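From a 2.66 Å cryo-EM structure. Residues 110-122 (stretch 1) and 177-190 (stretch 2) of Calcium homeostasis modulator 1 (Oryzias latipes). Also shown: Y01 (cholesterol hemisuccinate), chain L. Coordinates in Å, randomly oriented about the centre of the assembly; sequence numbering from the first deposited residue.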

# COMPACT_ATOMS: atom_id res chain seq x y z
N PRO A 110 -4.77 -30.91 6.47
CA PRO A 110 -5.58 -31.45 7.58
C PRO A 110 -5.03 -31.16 8.95
O PRO A 110 -5.81 -30.90 9.87
CB PRO A 110 -5.57 -32.95 7.29
CG PRO A 110 -5.42 -33.05 5.92
CD PRO A 110 -4.56 -31.97 5.48
N ALA A 111 -3.72 -31.20 9.13
CA ALA A 111 -3.13 -30.94 10.43
C ALA A 111 -3.23 -29.47 10.81
O ALA A 111 -3.39 -29.15 11.98
CB ALA A 111 -1.68 -31.40 10.45
N VAL A 112 -3.15 -28.57 9.83
CA VAL A 112 -3.33 -27.15 10.08
C VAL A 112 -4.77 -26.87 10.50
O VAL A 112 -5.00 -26.07 11.41
CB VAL A 112 -2.90 -26.33 8.85
CG1 VAL A 112 -3.26 -24.89 9.00
CG2 VAL A 112 -1.43 -26.41 8.69
N TRP A 113 -5.75 -27.54 9.88
CA TRP A 113 -7.14 -27.35 10.25
C TRP A 113 -7.41 -27.80 11.68
O TRP A 113 -8.08 -27.09 12.42
CB TRP A 113 -8.08 -28.10 9.31
CG TRP A 113 -9.54 -27.88 9.65
CD1 TRP A 113 -10.31 -28.64 10.47
CD2 TRP A 113 -10.38 -26.85 9.16
NE1 TRP A 113 -11.56 -28.13 10.55
CE2 TRP A 113 -11.64 -27.03 9.75
CE3 TRP A 113 -10.20 -25.79 8.28
CZ2 TRP A 113 -12.70 -26.20 9.47
CZ3 TRP A 113 -11.25 -24.98 8.02
CH2 TRP A 113 -12.49 -25.18 8.61
N VAL A 114 -6.94 -28.99 12.05
CA VAL A 114 -7.19 -29.53 13.38
C VAL A 114 -6.55 -28.65 14.44
O VAL A 114 -7.14 -28.41 15.50
CB VAL A 114 -6.70 -30.98 13.45
CG1 VAL A 114 -6.78 -31.54 14.85
CG2 VAL A 114 -7.50 -31.83 12.55
N SER A 115 -5.39 -28.08 14.14
CA SER A 115 -4.71 -27.25 15.12
C SER A 115 -5.37 -25.89 15.31
O SER A 115 -5.52 -25.45 16.44
CB SER A 115 -3.26 -27.10 14.71
OG SER A 115 -2.62 -28.34 14.70
N VAL A 116 -5.78 -25.22 14.23
CA VAL A 116 -6.49 -23.95 14.40
C VAL A 116 -7.85 -24.16 15.03
O VAL A 116 -8.36 -23.28 15.72
CB VAL A 116 -6.64 -23.13 13.10
CG1 VAL A 116 -5.35 -22.69 12.58
CG2 VAL A 116 -7.36 -23.89 12.03
N THR A 117 -8.46 -25.32 14.83
CA THR A 117 -9.77 -25.58 15.40
C THR A 117 -9.67 -25.84 16.89
O THR A 117 -10.52 -25.40 17.66
CB THR A 117 -10.40 -26.76 14.66
OG1 THR A 117 -10.44 -26.43 13.28
CG2 THR A 117 -11.78 -27.02 15.09
N LEU A 118 -8.63 -26.54 17.32
CA LEU A 118 -8.44 -26.78 18.74
C LEU A 118 -7.91 -25.57 19.48
O LEU A 118 -8.23 -25.38 20.65
CB LEU A 118 -7.51 -27.97 18.94
CG LEU A 118 -7.99 -29.34 18.51
CD1 LEU A 118 -6.87 -30.32 18.56
CD2 LEU A 118 -9.12 -29.79 19.37
N MET A 119 -7.11 -24.72 18.83
CA MET A 119 -6.65 -23.51 19.50
C MET A 119 -7.74 -22.47 19.59
O MET A 119 -7.71 -21.64 20.49
CB MET A 119 -5.46 -22.90 18.79
CG MET A 119 -4.24 -23.71 18.82
SD MET A 119 -3.66 -24.22 20.41
CE MET A 119 -2.25 -25.12 19.83
N ASP A 120 -8.69 -22.47 18.67
CA ASP A 120 -9.79 -21.54 18.75
C ASP A 120 -10.79 -21.95 19.82
O ASP A 120 -11.35 -21.09 20.50
CB ASP A 120 -10.47 -21.43 17.39
CG ASP A 120 -11.35 -20.22 17.27
OD1 ASP A 120 -11.36 -19.38 18.18
OD2 ASP A 120 -12.07 -20.12 16.26
N GLY A 121 -11.05 -23.23 19.97
CA GLY A 121 -11.86 -23.71 21.06
C GLY A 121 -13.34 -23.82 20.81
O GLY A 121 -14.05 -24.30 21.69
N LYS A 122 -13.84 -23.42 19.64
CA LYS A 122 -15.27 -23.40 19.39
C LYS A 122 -15.86 -24.77 19.13
O LYS A 122 -17.02 -25.00 19.44
CB LYS A 122 -15.61 -22.50 18.22
CG LYS A 122 -15.36 -21.06 18.44
CD LYS A 122 -15.90 -20.31 17.26
CE LYS A 122 -15.74 -18.83 17.39
NZ LYS A 122 -14.33 -18.43 17.22
N ILE A 177 -13.57 -24.69 28.87
CA ILE A 177 -13.52 -25.60 27.73
C ILE A 177 -12.47 -25.16 26.72
O ILE A 177 -11.80 -26.00 26.13
CB ILE A 177 -14.93 -25.73 27.12
CG1 ILE A 177 -15.85 -26.43 28.11
CG2 ILE A 177 -14.93 -26.54 25.87
CD1 ILE A 177 -17.29 -26.42 27.69
N LYS A 178 -12.26 -23.86 26.54
CA LYS A 178 -11.23 -23.40 25.62
C LYS A 178 -9.83 -23.71 26.14
O LYS A 178 -8.92 -23.96 25.35
CB LYS A 178 -11.41 -21.91 25.35
CG LYS A 178 -10.48 -21.38 24.31
CD LYS A 178 -10.76 -19.97 23.94
CE LYS A 178 -9.77 -19.52 22.91
NZ LYS A 178 -10.08 -18.16 22.47
N CYS A 179 -9.66 -23.74 27.46
CA CYS A 179 -8.41 -24.20 28.06
C CYS A 179 -8.12 -25.66 27.73
O CYS A 179 -6.99 -26.01 27.38
CB CYS A 179 -8.47 -23.99 29.56
SG CYS A 179 -7.18 -24.79 30.46
N ILE A 180 -9.12 -26.53 27.87
CA ILE A 180 -8.95 -27.95 27.56
C ILE A 180 -8.72 -28.16 26.07
O ILE A 180 -7.94 -29.02 25.66
CB ILE A 180 -10.16 -28.73 28.08
CG1 ILE A 180 -10.23 -28.65 29.59
CG2 ILE A 180 -10.15 -30.18 27.65
CD1 ILE A 180 -11.48 -29.20 30.14
N SER A 181 -9.36 -27.35 25.24
CA SER A 181 -9.18 -27.44 23.80
C SER A 181 -7.79 -26.98 23.39
O SER A 181 -7.20 -27.55 22.47
CB SER A 181 -10.25 -26.61 23.11
OG SER A 181 -10.08 -26.62 21.72
N GLN A 182 -7.27 -25.95 24.03
CA GLN A 182 -5.91 -25.50 23.75
C GLN A 182 -4.88 -26.49 24.27
O GLN A 182 -3.81 -26.62 23.69
CB GLN A 182 -5.68 -24.13 24.35
CG GLN A 182 -6.30 -23.03 23.56
CD GLN A 182 -6.29 -21.73 24.28
OE1 GLN A 182 -6.01 -21.68 25.46
NE2 GLN A 182 -6.57 -20.66 23.58
N ALA A 183 -5.19 -27.20 25.35
CA ALA A 183 -4.31 -28.26 25.82
C ALA A 183 -4.27 -29.42 24.84
O ALA A 183 -3.20 -29.98 24.59
CB ALA A 183 -4.76 -28.73 27.19
N CYS A 184 -5.42 -29.79 24.28
CA CYS A 184 -5.44 -30.82 23.24
C CYS A 184 -4.79 -30.34 21.96
O CYS A 184 -4.22 -31.14 21.23
CB CYS A 184 -6.87 -31.26 22.95
SG CYS A 184 -7.72 -32.08 24.30
N GLY A 185 -4.86 -29.05 21.67
CA GLY A 185 -4.19 -28.52 20.50
C GLY A 185 -2.69 -28.51 20.62
O GLY A 185 -2.00 -28.74 19.64
N TRP A 186 -2.17 -28.24 21.81
CA TRP A 186 -0.73 -28.32 22.01
C TRP A 186 -0.23 -29.74 22.08
O TRP A 186 0.87 -30.01 21.62
CB TRP A 186 -0.30 -27.55 23.27
CG TRP A 186 -0.28 -26.09 23.05
CD1 TRP A 186 -1.14 -25.19 23.56
CD2 TRP A 186 0.61 -25.38 22.20
NE1 TRP A 186 -0.83 -23.94 23.10
CE2 TRP A 186 0.24 -24.03 22.26
CE3 TRP A 186 1.69 -25.74 21.40
CZ2 TRP A 186 0.90 -23.06 21.56
CZ3 TRP A 186 2.34 -24.78 20.71
CH2 TRP A 186 1.95 -23.45 20.80
N MET A 187 -1.02 -30.67 22.62
CA MET A 187 -0.61 -32.06 22.59
C MET A 187 -0.71 -32.64 21.19
O MET A 187 0.09 -33.51 20.84
CB MET A 187 -1.45 -32.90 23.54
CG MET A 187 -1.27 -32.58 25.00
SD MET A 187 0.43 -32.59 25.59
CE MET A 187 0.71 -30.85 25.88
N PHE A 188 -1.66 -32.18 20.39
CA PHE A 188 -1.74 -32.60 19.00
C PHE A 188 -0.55 -32.09 18.20
O PHE A 188 0.03 -32.84 17.42
CB PHE A 188 -3.05 -32.14 18.37
CG PHE A 188 -3.19 -32.51 16.93
CD1 PHE A 188 -3.53 -33.80 16.56
CD2 PHE A 188 -2.95 -31.58 15.93
CE1 PHE A 188 -3.64 -34.14 15.25
CE2 PHE A 188 -3.05 -31.93 14.61
CZ PHE A 188 -3.40 -33.20 14.27
N LEU A 189 -0.18 -30.81 18.38
CA LEU A 189 0.97 -30.26 17.67
C LEU A 189 2.26 -30.96 18.06
O LEU A 189 3.13 -31.17 17.23
CB LEU A 189 1.13 -28.77 17.96
CG LEU A 189 0.30 -27.75 17.23
CD1 LEU A 189 0.66 -26.41 17.77
CD2 LEU A 189 0.64 -27.83 15.79
N LEU A 190 2.37 -31.34 19.32
CA LEU A 190 3.58 -31.93 19.83
C LEU A 190 3.73 -33.38 19.38
O LEU A 190 4.84 -33.81 19.07
CB LEU A 190 3.56 -31.80 21.35
CG LEU A 190 4.79 -31.84 22.21
CD1 LEU A 190 5.68 -30.73 21.77
CD2 LEU A 190 4.34 -31.60 23.61
CAA Y01 L . -6.15 -19.63 16.46
CBA Y01 L . -4.66 -19.35 16.44
CAB Y01 L . -4.08 -19.44 17.84
CAN Y01 L . -3.94 -20.29 15.48
CAJ Y01 L . -2.43 -20.30 15.56
CAO Y01 L . -1.81 -21.32 14.63
CBB Y01 L . -0.95 -22.42 15.29
CAC Y01 L . -1.49 -22.75 16.67
CBE Y01 L . -0.89 -23.70 14.42
CAP Y01 L . -2.14 -23.89 13.52
CAQ Y01 L . -1.71 -24.84 12.39
CBG Y01 L . -0.37 -25.35 12.89
CBI Y01 L . 0.27 -24.07 13.45
CAE Y01 L . 0.47 -22.97 12.41
CAU Y01 L . 1.62 -24.44 14.03
CAS Y01 L . 2.49 -25.08 12.94
CBF Y01 L . 1.90 -26.43 12.51
CBD Y01 L . 0.46 -26.28 12.00
CAK Y01 L . -0.15 -27.68 11.95
CAI Y01 L . 0.78 -28.71 11.39
CAZ Y01 L . 2.04 -28.47 11.05
CAV Y01 L . 2.84 -29.47 10.23
CBH Y01 L . 2.77 -27.20 11.48
CAD Y01 L . 3.04 -26.35 10.23
CAT Y01 L . 4.10 -27.64 12.12
CAR Y01 L . 4.93 -28.53 11.20
CBC Y01 L . 4.20 -29.79 10.83
OAW Y01 L . 5.00 -30.57 9.88
CAY Y01 L . 5.62 -29.99 8.84
OAG Y01 L . 5.11 -29.27 8.03
CAM Y01 L . 7.08 -30.35 8.80
CAL Y01 L . 7.62 -31.14 7.63
CAX Y01 L . 8.29 -30.32 6.54
OAH Y01 L . 7.56 -29.74 5.71
OAF Y01 L . 9.53 -30.25 6.54

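Two helices of one chain pack here in a nearly antiparallel manner. Helix 110-120 and helix 177-190 run at 153° to each other, and their axes approach to 7.3 Å. Together the stretches bury 667 Å². The backbones come close at three points: L118 CA lies 4.9 Å from G185 CA, M119 CA 4.8 Å from Q182 CA, and G121 CA 4.6 Å from K178 CA. M119, L118 and F188 cover the most surface.

M119 contributes the largest share. Its CA-to-CB bond points away from the second helix, but the side chain, with chi1 and chi2 both m, brings its end back. It sits among Q182, G185, W186 and L189. The methyl CE lies over one face of the W186 ring, 3.6 Å from the centroid of the five-membered ring and 7° off the normal. This is a CH-pi contact, in which a weakly polarized methyl meets the pi cloud. SD lies over the same ring, 4.2 Å from that centroid. CE also touches L189 CD1 at 3.8 Å and the backbone of G185, with M119 CE 3.5 Å from G185 C.

The L118 CA-to-CB bond points toward the second helix, and the side chain fills a hole formed by S181, C184, G185 and F188. Its CB rests 3.7 Å from G185 CA. The lack of a side chain on G185 leaves room for this approach: a CB there would be tight, 3.2 Å from L118 CB and 3.1 Å from M119 SD. Further out, L118 CD1 meets F188 CB at 4.2 Å, and L118 CD2 reaches C184 CB at 4.5 Å.

F188 is the knob from the other side. Its CA-to-CB bond points toward the first helix, and the ring sits among A111, V114, S115 and L118. V114 CG1 lies over one ring face, 3.8 Å from the centroid, in a second CH-pi contact. At the ring edge are A111 O, 3.8 Å from F188 CE2, and S115 OG, 3.5 Å from F188 CD2. The S115 hydroxyl donates within its own helix, with OG 2.9 Å from A111 O.

Polar bonding between the stretches gathers near the end of the first helix, where carbonyls lack partners from a next helical turn. S181 OG donates to L118 O in a very short hydrogen bond of 2.5 Å. Q182 NE2 donates to M119 O at 3.4 Å, a weak bond. K178 passes by with its aliphatic chain, CE lying 3.3 Å from D120 O.

G121 leaves the helix with positive phi, a conformation that by itself calls for glycine. A CB here would also clash with K178 CG, at 2.7 Å. The bare G121 CA instead approaches S181 OG at 3.5 Å. Just beyond, K122 NZ forms a salt bridge with D120 OD2 at 3.0 Å.

The cholesterol hemisuccinate Y01 touches both helices. Its CAC lies 3.6 Å from M119 CG, its CAQ 3.6 Å from S115 CB, and its CBF 3.8 Å from L189 CD2.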